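Local structure of Rio2 kinase (Chaetomium thermophilum, 4GYI) at residues A[15-20]-A[54-58]; A[121-127]-A[186-192]; A[227-232]-A[276-281]. The protein binds ADP and magnesium as an atypical RIO-family kinase, probably phosphorylates protein serine and threonine, and acts in an ATPase-dependent way on the maturing pre-40S ribosomal subunit. One frame throughout, in Å; residues are numbered along the deposited sequence.

Contact 1: A[15-20]-A[54-58]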
loop_
_atom_site.group_PDB
_atom_site.type_symbol
_atom_site.label_atom_id
_atom_site.label_comp_id
_atom_site.label_asym_id
_atom_site.label_seq_id
_atom_site.Cartn_x
_atom_site.Cartn_y
_atom_site.Cartn_z
ATOM N N GLU A 15 3.977 -22.295 19.038
ATOM C CA GLU A 15 3.617 -21.360 20.100
ATOM C C GLU A 15 4.497 -20.099 20.163
ATOM O O GLU A 15 4.282 -19.236 21.005
ATOM C CB GLU A 15 3.471 -22.042 21.469
ATOM C CG GLU A 15 2.002 -22.323 21.841
ATOM C CD GLU A 15 1.635 -21.895 23.264
ATOM O OE1 GLU A 15 0.436 -21.970 23.624
ATOM O OE2 GLU A 15 2.539 -21.486 24.026
ATOM N N ASP A 16 5.476 -19.971 19.277
ATOM C CA ASP A 16 6.105 -18.660 19.123
ATOM C C ASP A 16 5.130 -17.776 18.369
ATOM O O ASP A 16 4.935 -16.602 18.705
ATOM C CB ASP A 16 7.430 -18.740 18.383
ATOM C CG ASP A 16 8.539 -19.289 19.244
ATOM O OD1 ASP A 16 8.395 -19.249 20.481
ATOM O OD2 ASP A 16 9.550 -19.762 18.684
ATOM N N TRP A 17 4.503 -18.361 17.357
ATOM C CA TRP A 17 3.460 -17.677 16.606
ATOM C C TRP A 17 2.239 -17.328 17.461
ATOM O O TRP A 17 1.703 -16.225 17.376
ATOM C CB TRP A 17 3.072 -18.499 15.381
ATOM C CG TRP A 17 4.152 -18.478 14.344
ATOM C CD1 TRP A 17 4.987 -19.496 14.004
ATOM C CD2 TRP A 17 4.553 -17.347 13.561
ATOM N NE1 TRP A 17 5.864 -19.082 13.029
ATOM C CE2 TRP A 17 5.613 -17.767 12.736
ATOM C CE3 TRP A 17 4.100 -16.024 13.462
ATOM C CZ2 TRP A 17 6.231 -16.909 11.821
ATOM C CZ3 TRP A 17 4.712 -15.174 12.552
ATOM C CH2 TRP A 17 5.763 -15.619 11.745
ATOM N N ARG A 18 1.824 -18.265 18.300
ATOM C CA ARG A 18 0.656 -18.088 19.150
ATOM C C ARG A 18 0.836 -16.940 20.151
ATOM O O ARG A 18 -0.090 -16.176 20.407
ATOM C CB ARG A 18 0.363 -19.400 19.880
ATOM C CG ARG A 18 -0.997 -19.451 20.535
ATOM C CD ARG A 18 -1.269 -20.817 21.182
ATOM N NE ARG A 18 -2.662 -20.915 21.606
ATOM C CZ ARG A 18 -3.643 -21.352 20.823
ATOM N NH1 ARG A 18 -3.370 -21.753 19.587
ATOM N NH2 ARG A 18 -4.892 -21.401 21.276
ATOM N N VAL A 19 2.035 -16.831 20.714
ATOM C CA VAL A 19 2.367 -15.754 21.642
ATOM C C VAL A 19 2.491 -14.409 20.909
ATOM O O VAL A 19 1.983 -13.386 21.381
ATOM C CB VAL A 19 3.664 -16.079 22.422
ATOM C CG1 VAL A 19 4.107 -14.900 23.267
ATOM C CG2 VAL A 19 3.443 -17.289 23.306
ATOM N N LEU A 20 3.160 -14.416 19.756
ATOM C CA LEU A 20 3.222 -13.236 18.914
ATOM C C LEU A 20 1.808 -12.758 18.586
ATOM O O LEU A 20 1.493 -11.579 18.731
ATOM C CB LEU A 20 4.015 -13.512 17.628
ATOM C CG LEU A 20 4.352 -12.273 16.799
ATOM C CD1 LEU A 20 5.102 -11.266 17.671
ATOM C CD2 LEU A 20 5.171 -12.619 15.510
ATOM N N SER A 54 8.785 -18.545 24.765
ATOM C CA SER A 54 8.440 -17.896 23.501
ATOM C C SER A 54 8.621 -16.376 23.571
ATOM O O SER A 54 9.166 -15.774 22.650
ATOM C CB SER A 54 7.003 -18.240 23.096
ATOM O OG SER A 54 6.919 -19.573 22.620
ATOM N N ILE A 55 8.176 -15.767 24.669
ATOM C CA ILE A 55 8.342 -14.324 24.878
ATOM C C ILE A 55 9.796 -13.868 24.715
ATOM O O ILE A 55 10.074 -12.862 24.051
ATOM C CB ILE A 55 7.794 -13.866 26.260
ATOM C CG1 ILE A 55 6.275 -14.046 26.320
ATOM C CG2 ILE A 55 8.162 -12.410 26.544
ATOM C CD1 ILE A 55 5.608 -13.359 27.504
ATOM N N ALA A 56 10.725 -14.615 25.301
ATOM C CA ALA A 56 12.145 -14.273 25.206
ATOM C C ALA A 56 12.679 -14.445 23.780
ATOM O O ALA A 56 13.430 -13.601 23.272
ATOM C CB ALA A 56 12.949 -15.117 26.176
ATOM N N THR A 57 12.307 -15.560 23.153
ATOM C CA THR A 57 12.607 -15.804 21.746
ATOM C C THR A 57 12.148 -14.620 20.893
ATOM O O THR A 57 12.912 -14.085 20.093
ATOM C CB THR A 57 11.887 -17.072 21.238
ATOM O OG1 THR A 57 12.488 -18.243 21.815
ATOM C CG2 THR A 57 11.960 -17.160 19.719
ATOM N N LEU A 58 10.898 -14.211 21.080
ATOM C CA LEU A 58 10.316 -13.136 20.270
ATOM C C LEU A 58 10.983 -11.807 20.555
ATOM O O LEU A 58 11.184 -10.998 19.651
ATOM C CB LEU A 58 8.806 -13.037 20.498
ATOM C CG LEU A 58 7.995 -14.257 20.052
ATOM C CD1 LEU A 58 6.573 -14.203 20.634
ATOM C CD2 LEU A 58 7.973 -14.370 18.516
#
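Two helical segments, 15-20 and 54-58, cross nearly at right angles (81°) with their axes 9.2 Å apart, burying 330 Å². The main bump is L58, one turn after S54. Its CD1 reaches the backbone of the other helix, 3.5 Å from D16 O and 3.5 Å from L20 N, and fills the hollow between D16, V19 and L20; V19 CG1 lies 3.7 Å and L20 CB 4.0 Å from the same methyl. V19 is the answering bump. It points at segment 54-58 and enters the gap between S54, I55 and L58, with CG2 3.7 Å from S54 CB and CG1 3.8 Å from I55 CG1. The backbones come closest at D16 and S54, whose CA atoms are 5.0 Å apart, a spacing the small serine permits. I64 of strand 64-68 touches L20, I55 and L58, extending the apolar cluster of this N-terminal winged-helix-type domain of the HTH class. S54 OG donates a 2.6 Å hydrogen bond to D16 OD1, while D16 OD2 accepts one from T13 N. The buried carboxylate thus ties the start of its own helix to the crossing helix, a directional polar link inside a mostly aliphatic contact.

Contact 2: A[121-127]-A[186-192]. With ADP (adenosine-5'-diphosphate), chain B; EDO (1,2-ethanediol), chain D.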
loop_
_atom_site.group_PDB
_atom_site.type_symbol
_atom_site.label_atom_id
_atom_site.label_comp_id
_atom_site.label_asym_id
_atom_site.label_seq_id
_atom_site.Cartn_x
_atom_site.Cartn_y
_atom_site.Cartn_z
ATOM N N GLN A 121 5.536 -15.573 -9.528
ATOM C CA GLN A 121 5.971 -14.378 -8.798
ATOM C C GLN A 121 4.855 -13.353 -8.667
ATOM O O GLN A 121 4.108 -13.096 -9.615
ATOM C CB GLN A 121 7.205 -13.739 -9.442
ATOM C CG GLN A 121 8.383 -14.700 -9.584
ATOM C CD GLN A 121 9.561 -14.070 -10.298
ATOM O OE1 GLN A 121 9.537 -12.889 -10.654
ATOM N NE2 GLN A 121 10.603 -14.851 -10.504
ATOM N N LYS A 122 4.742 -12.780 -7.477
ATOM C CA LYS A 122 3.773 -11.730 -7.203
ATOM C C LYS A 122 4.451 -10.643 -6.373
ATOM O O LYS A 122 5.573 -10.831 -5.893
ATOM C CB LYS A 122 2.595 -12.302 -6.413
ATOM C CG LYS A 122 2.018 -13.575 -6.998
ATOM C CD LYS A 122 1.353 -14.389 -5.916
ATOM C CE LYS A 122 0.953 -15.752 -6.428
ATOM N NZ LYS A 122 -0.254 -15.717 -7.308
ATOM N N VAL A 123 3.769 -9.509 -6.196
ATOM C CA VAL A 123 4.314 -8.417 -5.397
ATOM C C VAL A 123 3.670 -8.356 -4.025
ATOM O O VAL A 123 2.460 -8.493 -3.894
ATOM C CB VAL A 123 4.127 -7.056 -6.115
ATOM C CG1 VAL A 123 4.247 -5.883 -5.144
ATOM C CG2 VAL A 123 5.131 -6.921 -7.240
ATOM N N LEU A 124 4.496 -8.185 -2.999
ATOM C CA LEU A 124 3.996 -7.914 -1.668
ATOM C C LEU A 124 4.281 -6.447 -1.350
ATOM O O LEU A 124 5.431 -6.011 -1.383
ATOM C CB LEU A 124 4.685 -8.812 -0.643
ATOM C CG LEU A 124 4.352 -8.499 0.821
ATOM C CD1 LEU A 124 2.915 -8.884 1.134
ATOM C CD2 LEU A 124 5.302 -9.214 1.752
ATOM N N LYS A 125 3.243 -5.675 -1.077
ATOM C CA LYS A 125 3.450 -4.272 -0.721
ATOM C C LYS A 125 3.209 -4.121 0.772
ATOM O O LYS A 125 2.209 -4.609 1.286
ATOM C CB LYS A 125 2.507 -3.353 -1.500
ATOM C CG LYS A 125 2.685 -1.836 -1.192
ATOM C CD LYS A 125 1.769 -1.015 -2.089
ATOM C CE LYS A 125 1.837 0.497 -1.786
ATOM N NZ LYS A 125 1.177 1.286 -2.877
ATOM N N ILE A 126 4.145 -3.475 1.461
ATOM C CA ILE A 126 4.040 -3.263 2.896
ATOM C C ILE A 126 3.957 -1.770 3.171
ATOM O O ILE A 126 4.876 -1.041 2.848
ATOM C CB ILE A 126 5.283 -3.831 3.619
ATOM C CG1 ILE A 126 5.442 -5.330 3.275
ATOM C CG2 ILE A 126 5.158 -3.631 5.135
ATOM C CD1 ILE A 126 6.684 -5.989 3.901
ATOM N N HIS A 127 2.858 -1.306 3.747
ATOM C CA HIS A 127 2.702 0.118 3.987
ATOM C C HIS A 127 3.485 0.575 5.211
ATOM O O HIS A 127 3.501 -0.106 6.249
ATOM C CB HIS A 127 1.226 0.496 4.108
ATOM C CG HIS A 127 0.484 0.466 2.807
ATOM N ND1 HIS A 127 0.419 1.557 1.963
ATOM C CD2 HIS A 127 -0.220 -0.520 2.201
ATOM C CE1 HIS A 127 -0.304 1.250 0.900
ATOM N NE2 HIS A 127 -0.704 -0.005 1.019
ATOM N N HIS A 186 -1.203 -4.532 7.277
ATOM C CA HIS A 186 -0.655 -3.428 6.481
ATOM C C HIS A 186 -0.101 -3.859 5.111
ATOM O O HIS A 186 0.683 -3.130 4.489
ATOM C CB HIS A 186 0.442 -2.693 7.262
ATOM C CG HIS A 186 1.591 -3.567 7.687
ATOM N ND1 HIS A 186 1.425 -4.860 8.141
ATOM C CD2 HIS A 186 2.920 -3.317 7.758
ATOM C CE1 HIS A 186 2.600 -5.369 8.469
ATOM N NE2 HIS A 186 3.526 -4.458 8.237
ATOM N N THR A 187 -0.490 -5.036 4.639
ATOM C CA THR A 187 0.174 -5.586 3.460
ATOM C C THR A 187 -0.794 -5.959 2.360
ATOM O O THR A 187 -1.956 -6.264 2.622
ATOM C CB THR A 187 1.053 -6.821 3.809
ATOM O OG1 THR A 187 0.215 -7.952 4.096
ATOM C CG2 THR A 187 1.917 -6.528 5.006
ATOM N N ILE A 188 -0.318 -5.933 1.122
ATOM C CA ILE A 188 -1.131 -6.412 0.023
ATOM C C ILE A 188 -0.279 -7.309 -0.827
ATOM O O ILE A 188 0.887 -6.997 -1.051
ATOM C CB ILE A 188 -1.625 -5.270 -0.875
ATOM C CG1 ILE A 188 -2.594 -4.366 -0.110
ATOM C CG2 ILE A 188 -2.314 -5.834 -2.135
ATOM C CD1 ILE A 188 -3.115 -3.210 -0.945
ATOM N N VAL A 189 -0.851 -8.421 -1.280
ATOM C CA VAL A 189 -0.200 -9.252 -2.274
ATOM C C VAL A 189 -0.928 -8.993 -3.571
ATOM O O VAL A 189 -2.143 -9.059 -3.610
ATOM C CB VAL A 189 -0.269 -10.758 -1.924
ATOM C CG1 VAL A 189 0.292 -11.589 -3.068
ATOM C CG2 VAL A 189 0.504 -11.048 -0.654
ATOM N N MET A 190 -0.198 -8.661 -4.631
ATOM C CA MET A 190 -0.849 -8.377 -5.895
ATOM C C MET A 190 -0.005 -8.948 -7.038
ATOM O O MET A 190 1.163 -9.287 -6.838
ATOM C CB MET A 190 -0.997 -6.863 -6.063
ATOM C CG MET A 190 0.330 -6.170 -6.354
ATOM S SD MET A 190 0.242 -4.374 -6.377
ATOM C CE MET A 190 0.366 -3.983 -4.646
ATOM N N SER A 191 -0.583 -9.042 -8.231
ATOM C CA SER A 191 0.161 -9.590 -9.361
ATOM C C SER A 191 1.359 -8.701 -9.666
ATOM O O SER A 191 1.363 -7.509 -9.353
ATOM C CB SER A 191 -0.724 -9.733 -10.604
ATOM O OG SER A 191 -1.028 -8.472 -11.161
ATOM N N LEU A 192 2.393 -9.308 -10.224
ATOM C CA LEU A 192 3.564 -8.581 -10.693
ATOM C C LEU A 192 3.297 -8.169 -12.131
ATOM O O LEU A 192 3.103 -9.010 -12.980
ATOM C CB LEU A 192 4.783 -9.495 -10.636
ATOM C CG LEU A 192 6.070 -9.008 -11.302
ATOM C CD1 LEU A 192 6.609 -7.790 -10.578
ATOM C CD2 LEU A 192 7.079 -10.150 -11.296
HETATM P PB ADP B . 4.753 3.528 -3.019
HETATM O O1B ADP B . 5.823 3.325 -1.974
HETATM O O2B ADP B . 4.952 4.620 -4.041
HETATM O O3B ADP B . 3.368 3.602 -2.233
HETATM P PA ADP B . 3.918 1.874 -5.235
HETATM O O1A ADP B . 3.868 3.190 -5.963
HETATM O O2A ADP B . 2.632 1.065 -5.133
HETATM O O3A ADP B . 4.550 2.095 -3.768
HETATM O "O5'" ADP B . 5.099 1.018 -5.889
HETATM C "C5'" ADP B . 6.427 1.560 -5.927
HETATM C "C4'" ADP B . 7.184 0.983 -7.121
HETATM O "O4'" ADP B . 7.173 -0.455 -7.075
HETATM C "C3'" ADP B . 6.580 1.330 -8.482
HETATM O "O3'" ADP B . 7.027 2.585 -9.006
HETATM C "C2'" ADP B . 7.011 0.172 -9.355
HETATM O "O2'" ADP B . 8.393 0.307 -9.708
HETATM C "C1'" ADP B . 6.995 -0.989 -8.393
HETATM N N9 ADP B . 5.713 -1.720 -8.361
HETATM C C8 ADP B . 4.756 -1.582 -7.424
HETATM N N7 ADP B . 3.720 -2.434 -7.647
HETATM C C5 ADP B . 4.047 -3.138 -8.749
HETATM C C6 ADP B . 3.422 -4.214 -9.539
HETATM N N6 ADP B . 2.220 -4.708 -9.177
HETATM N N1 ADP B . 4.090 -4.677 -10.614
HETATM C C2 ADP B . 5.301 -4.201 -10.980
HETATM N N3 ADP B . 5.932 -3.230 -10.307
HETATM C C4 ADP B . 5.358 -2.670 -9.212
HETATM C C1 EDO D . 4.073 1.273 10.347
HETATM O O1 EDO D . 3.737 2.051 9.195
HETATM C C2 EDO D . 4.793 0.015 9.891
HETATM O O2 EDO D . 4.021 -0.580 8.863
HETATM O O HOH W 1 1.956 -12.139 -10.732
#
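Strands 121-127 and 187-191 pair antiparallel through V123 N to M190 O (2.7 Å), M190 N to V123 O (2.8 Å), K125 N to I188 O (2.7 Å), I188 N to K125 O (2.9 Å) and H127 N to H186 O (2.9 Å). On the nucleotide face K125 is fully extended (tttt), which carries NZ to 2.7 Å from ADP O2A; NZ also meets E163 and the phosphoaspartate at position 258. M190 (chi1 p) folds toward strand 121-127, its CE 3.9 Å from K125 CB, and its SD accepts a weak bond from ADP N6 (3.4 Å). S191 O accepts from ADP N6 at 2.9 Å, a hinge-type adenine contact. V123 CG2 and L192 CD1 meet at 3.8 Å beside the base. L124 (tp) swings CD1 to 3.7 Å from V189 CG2 on the face bearing I126 and T187. These central strands of the five-stranded kinase N-lobe sheet are flanked by 109-115 and 180-184, with helix 79-92 against the L124 face and helix 149-172 near H127 and I188.

Contact 3: A[227-232]-A[276-281]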
loop_
_atom_site.group_PDB
_atom_site.type_symbol
_atom_site.label_atom_id
_atom_site.label_comp_id
_atom_site.label_asym_id
_atom_site.label_seq_id
_atom_site.Cartn_x
_atom_site.Cartn_y
_atom_site.Cartn_z
ATOM N N ILE A 227 -10.576 10.224 -8.066
ATOM C CA ILE A 227 -9.398 10.990 -8.409
ATOM C C ILE A 227 -8.220 10.286 -7.748
ATOM O O ILE A 227 -8.230 10.044 -6.532
ATOM C CB ILE A 227 -9.493 12.397 -7.846
ATOM C CG1 ILE A 227 -10.609 13.171 -8.542
ATOM C CG2 ILE A 227 -8.162 13.120 -7.974
ATOM C CD1 ILE A 227 -10.944 14.442 -7.835
ATOM N N HIS A 228 -7.214 9.952 -8.545
ATOM C CA HIS A 228 -6.094 9.130 -8.082
ATOM C C HIS A 228 -5.331 9.818 -6.956
ATOM O O HIS A 228 -5.120 9.224 -5.900
ATOM C CB HIS A 228 -5.168 8.781 -9.249
ATOM C CG HIS A 228 -4.031 7.878 -8.877
ATOM N ND1 HIS A 228 -2.895 8.338 -8.245
ATOM C CD2 HIS A 228 -3.836 6.555 -9.088
ATOM C CE1 HIS A 228 -2.060 7.330 -8.060
ATOM N NE2 HIS A 228 -2.602 6.237 -8.566
ATOM N N GLY A 229 -4.966 11.082 -7.168
ATOM C CA GLY A 229 -4.366 11.898 -6.121
ATOM C C GLY A 229 -2.842 11.837 -6.077
ATOM O O GLY A 229 -2.203 12.631 -5.389
ATOM N N ASP A 230 -2.248 10.896 -6.804
ATOM C CA ASP A 230 -0.788 10.841 -6.889
ATOM C C ASP A 230 -0.401 10.308 -8.276
ATOM O O ASP A 230 0.423 9.403 -8.415
ATOM C CB ASP A 230 -0.238 9.973 -5.750
ATOM C CG ASP A 230 1.261 10.098 -5.593
ATOM O OD1 ASP A 230 1.818 11.097 -6.106
ATOM O OD2 ASP A 230 1.874 9.194 -4.972
ATOM N N PHE A 231 -1.039 10.880 -9.298
ATOM C CA PHE A 231 -0.975 10.384 -10.659
ATOM C C PHE A 231 0.231 11.035 -11.318
ATOM O O PHE A 231 0.177 12.186 -11.737
ATOM C CB PHE A 231 -2.281 10.741 -11.397
ATOM C CG PHE A 231 -2.533 9.943 -12.663
ATOM C CD1 PHE A 231 -3.265 8.767 -12.626
ATOM C CD2 PHE A 231 -2.079 10.396 -13.893
ATOM C CE1 PHE A 231 -3.521 8.038 -13.792
ATOM C CE2 PHE A 231 -2.327 9.677 -15.058
ATOM C CZ PHE A 231 -3.050 8.489 -15.007
ATOM N N ASN A 232 1.331 10.295 -11.374
ATOM C CA ASN A 232 2.584 10.819 -11.881
ATOM C C ASN A 232 3.430 9.682 -12.434
ATOM O O ASN A 232 2.971 8.548 -12.507
ATOM C CB ASN A 232 3.326 11.603 -10.795
ATOM C CG ASN A 232 3.612 10.769 -9.570
ATOM O OD1 ASN A 232 4.081 9.639 -9.672
ATOM N ND2 ASN A 232 3.314 11.317 -8.399
ATOM N N ARG A 276 -4.294 18.846 -10.053
ATOM C CA ARG A 276 -2.932 18.496 -9.704
ATOM C C ARG A 276 -2.463 17.262 -10.473
ATOM O O ARG A 276 -1.330 17.209 -10.939
ATOM C CB ARG A 276 -2.813 18.263 -8.209
ATOM C CG ARG A 276 -1.388 18.301 -7.706
ATOM C CD ARG A 276 -1.349 18.160 -6.190
ATOM N NE ARG A 276 -1.732 16.820 -5.771
ATOM C CZ ARG A 276 -1.852 16.431 -4.504
ATOM N NH1 ARG A 276 -1.616 17.286 -3.516
ATOM N NH2 ARG A 276 -2.208 15.182 -4.225
ATOM N N ASP A 277 -3.335 16.270 -10.597
ATOM C CA ASP A 277 -3.030 15.086 -11.400
ATOM C C ASP A 277 -2.740 15.472 -12.864
ATOM O O ASP A 277 -1.712 15.086 -13.434
ATOM C CB ASP A 277 -4.173 14.048 -11.312
ATOM C CG ASP A 277 -4.135 13.198 -9.998
ATOM O OD1 ASP A 277 -3.138 13.284 -9.231
ATOM O OD2 ASP A 277 -5.101 12.422 -9.750
ATOM N N VAL A 278 -3.642 16.242 -13.463
ATOM C CA VAL A 278 -3.473 16.690 -14.845
ATOM C C VAL A 278 -2.172 17.498 -15.022
ATOM O O VAL A 278 -1.423 17.287 -15.975
ATOM C CB VAL A 278 -4.684 17.548 -15.295
ATOM C CG1 VAL A 278 -4.408 18.220 -16.627
ATOM C CG2 VAL A 278 -5.960 16.711 -15.352
ATOM N N GLN A 279 -1.898 18.418 -14.102
ATOM C CA GLN A 279 -0.696 19.243 -14.203
ATOM C C GLN A 279 0.584 18.420 -14.033
ATOM O O GLN A 279 1.604 18.748 -14.637
ATOM C CB GLN A 279 -0.731 20.401 -13.202
ATOM C CG GLN A 279 -0.767 21.796 -13.840
ATOM C CD GLN A 279 -1.880 21.969 -14.882
ATOM O OE1 GLN A 279 -1.629 22.413 -16.003
ATOM N NE2 GLN A 279 -3.114 21.631 -14.506
ATOM N N CYS A 280 0.531 17.356 -13.224
ATOM C CA CYS A 280 1.678 16.449 -13.091
ATOM C C CYS A 280 2.029 15.786 -14.422
ATOM O O CYS A 280 3.198 15.743 -14.818
ATOM C CB CYS A 280 1.426 15.363 -12.037
ATOM S SG CYS A 280 1.955 15.827 -10.381
ATOM N N ILE A 281 1.005 15.269 -15.090
ATOM C CA ILE A 281 1.155 14.687 -16.419
ATOM C C ILE A 281 1.716 15.700 -17.434
ATOM O O ILE A 281 2.713 15.421 -18.112
ATOM C CB ILE A 281 -0.186 14.129 -16.923
ATOM C CG1 ILE A 281 -0.627 12.947 -16.049
ATOM C CG2 ILE A 281 -0.093 13.726 -18.378
ATOM C CD1 ILE A 281 0.453 11.927 -15.831
HETATM O O HOH W 2 -7.004 10.910 -11.213
HETATM O O HOH W 3 -0.551 14.127 -9.009
#
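D277 anchors the loop 227-232 to its helix with both carboxylate oxygens: G229 N donates to OD2 at 2.9 Å, and F231 N donates to OD1 at 3.2 Å. A single carboxylate thereby holds the backbone at G229 and F231. R276 adds a bond in the other direction, its NH2 donating to G229 O at 2.8 Å. Two waters extend the network: one accepts from H228 N and donates to D277 OD2 (both 2.8 Å), the other donates to D277 OD1 at 2.7 Å. G229 adopts phi/psi of 91/-12, where a CB would jam against the preceding carbonyl, so the turn calls for glycine. D230 N donates to H228 ND1 at 3.0 Å. H228-G229-D230 corresponds to the HRD catalytic-loop motif of protein kinases, and D277 probably takes the place of the helix-F aspartate that holds this motif's backbone there. D230, turned away from the helix, is salt-bridged to R343, and its side chain lies about 5 Å from the bound magnesium. F231 CB sits 3.4 Å from D277 CG, F231 CD2 meets I281 CD1 at 3.5 Å, near the ring's edge, and C280 CB lies 3.4 Å from F231 O. The loop runs between strands 226-227 and 236-242, with F231 also touching helix 207-223 and strand 250-256, so helix 270-289 backs the catalytic loop within the C-lobe.

The contacts follow one another along the chain, each closing before the next opens. Contact 1 belongs to the N-terminal domain; contacts 2 and 3 both lie in the RIO kinase domain, in its N-lobe sheet and C-lobe respectively. Centres of contacts 1 and 2 are about 26 Å apart, those of 2 and 3 about 23 Å, and those of 1 and 3 about 45 Å, on opposite sides of the chain's centre. None touch; the nearest atoms of contacts 2 and 3 are about 8 Å apart. ADP and magnesium are bound where the two lobes meet: contact 2 grips adenine and phosphate, contact 3 braces the catalytic loop, and contact 1 is remote from the site.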